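Local coordinates for Lmo0547 protein (Listeria monocytogenes, PDB 4R9N), which probably regulates transcription as a DNA-binding protein of the SorC family, with a putative sugar-binding domain that may respond to a carbohydrate, at residues Asp179-Ile184 against Leu231-Asn236. Residues are numbered along the deposited sequence; the frame is centred on the assembly and turned at random.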
# COMPACT_ATOMS: atom_id res chain seq x y z
N ASP A 179 -1.73 18.36 -10.33
CA ASP A 179 -0.64 17.56 -10.93
C ASP A 179 -0.34 16.30 -10.16
O ASP A 179 0.81 15.80 -10.09
CB ASP A 179 0.62 18.40 -11.17
CG ASP A 179 0.35 19.62 -12.03
OD1 ASP A 179 -0.29 19.48 -13.10
OD2 ASP A 179 0.76 20.72 -11.60
N VAL A 180 -1.37 15.74 -9.56
CA VAL A 180 -1.25 14.43 -8.90
C VAL A 180 -1.00 13.30 -9.90
O VAL A 180 -1.61 13.26 -10.97
CB VAL A 180 -2.55 14.18 -8.08
CG1 VAL A 180 -2.73 12.72 -7.73
CG2 VAL A 180 -2.52 15.01 -6.84
N VAL A 181 -0.05 12.42 -9.57
CA VAL A 181 0.24 11.25 -10.41
C VAL A 181 -0.08 9.91 -9.78
O VAL A 181 -0.19 8.92 -10.48
CB VAL A 181 1.69 11.24 -10.89
CG1 VAL A 181 1.97 12.51 -11.66
CG2 VAL A 181 2.67 11.03 -9.76
N GLY A 182 -0.23 9.85 -8.46
CA GLY A 182 -0.56 8.56 -7.84
C GLY A 182 -1.03 8.71 -6.41
O GLY A 182 -1.09 9.81 -5.84
N ASP A 183 -1.38 7.58 -5.82
CA ASP A 183 -1.67 7.55 -4.38
C ASP A 183 -1.15 6.28 -3.71
O ASP A 183 -1.05 5.26 -4.33
CB ASP A 183 -3.14 7.77 -4.06
CG ASP A 183 -4.06 6.76 -4.66
OD1 ASP A 183 -4.31 6.83 -5.89
OD2 ASP A 183 -4.64 5.94 -3.89
N ILE A 184 -0.77 6.41 -2.47
CA ILE A 184 -0.35 5.30 -1.59
C ILE A 184 -1.04 5.61 -0.26
O ILE A 184 -0.94 6.75 0.24
CB ILE A 184 1.21 5.23 -1.40
CG1 ILE A 184 1.89 4.71 -2.67
CG2 ILE A 184 1.56 4.32 -0.23
CD1 ILE A 184 3.41 4.82 -2.64
N LEU A 231 3.84 4.44 -9.94
CA LEU A 231 4.90 3.60 -9.34
C LEU A 231 6.29 4.17 -9.47
O LEU A 231 7.13 4.22 -8.50
CB LEU A 231 4.80 2.23 -9.97
CG LEU A 231 5.77 1.19 -9.47
CD1 LEU A 231 5.64 1.03 -7.97
CD2 LEU A 231 5.43 -0.11 -10.18
N VAL A 232 6.56 4.65 -10.66
CA VAL A 232 7.86 5.26 -10.92
C VAL A 232 8.10 6.47 -10.07
O VAL A 232 9.18 6.62 -9.48
CB VAL A 232 8.09 5.56 -12.41
CG1 VAL A 232 9.30 6.48 -12.60
CG2 VAL A 232 8.31 4.25 -13.15
N ALA A 233 7.10 7.32 -9.90
CA ALA A 233 7.26 8.44 -9.03
C ALA A 233 7.50 8.03 -7.58
O ALA A 233 8.32 8.63 -6.86
CB ALA A 233 6.04 9.38 -9.14
N ALA A 234 6.76 7.03 -7.11
CA ALA A 234 6.95 6.59 -5.76
C ALA A 234 8.35 6.02 -5.51
O ALA A 234 8.95 6.24 -4.44
CB ALA A 234 5.88 5.55 -5.41
N LEU A 235 8.80 5.25 -6.45
CA LEU A 235 10.12 4.59 -6.39
C LEU A 235 11.24 5.62 -6.41
O LEU A 235 12.13 5.56 -5.57
CB LEU A 235 10.34 3.63 -7.54
CG LEU A 235 9.57 2.34 -7.48
CD1 LEU A 235 9.57 1.60 -8.81
CD2 LEU A 235 10.06 1.46 -6.33
N ASN A 236 11.11 6.61 -7.30
CA ASN A 236 12.11 7.73 -7.36
C ASN A 236 12.21 8.57 -6.09
O ASN A 236 13.31 9.03 -5.73
CB ASN A 236 11.82 8.65 -8.57
CG ASN A 236 12.09 7.95 -9.91
OD1 ASN A 236 12.83 6.96 -9.97
ND2 ASN A 236 11.50 8.46 -10.97
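Val181 lies across from Ala233, their CA atoms 7.7 Å apart, while Ile184 CA and Ala234 CA stand slightly further off at 8.5 Å. At that spacing the strand and the helix meet through side chains, and just 106 Å² is buried between the segments, both sides counted. Two methyl-to-methyl touches carry it. In the first, Val181 CG2 meets Ala233 CB at 3.8 Å, tip to tip. The chi1 of -58° sets CG2 between the backbone N and the carbonyl carbon and turns it to the helix; CG1 lies well back, 5.7 Å from Ala233 CB. In the second, the end of the Ile184 chain does the work: with CD1 extended away from CA (chi2 171°), that methyl arrives 3.8 Å from Ala234 CB, whereas the CG2 branch stays 6.9 Å from the same atom. The touches are separate, since Val181 CG2 and Ile184 CD1 are 9.5 Å apart.

In the two-stranded antiparallel hairpin of 180-184 and 187-190, Phe189 pairs through backbone hydrogen bonds with two consecutive residues, Val181 and Gly182: a classic beta bulge, of which the helical psi of Val181 (-18°) is the backbone sign. Helix 228-236 packs beside the main parallel sheet, linking its adjacent strands 217-221 and 242-246 in a beta-alpha-beta crossover, as in Rossmann-like domains. The contact therefore joins the small hairpin to a helix flanking that sheet. Phe189 touches Val181, Ile184 and Ala233, adding an aromatic group common to both sides of this apolar junction, where all four touching residues are buried. Ile184 also packs on Leu209 and Leu212 of helix 209-213, and Ala234 on Ile240.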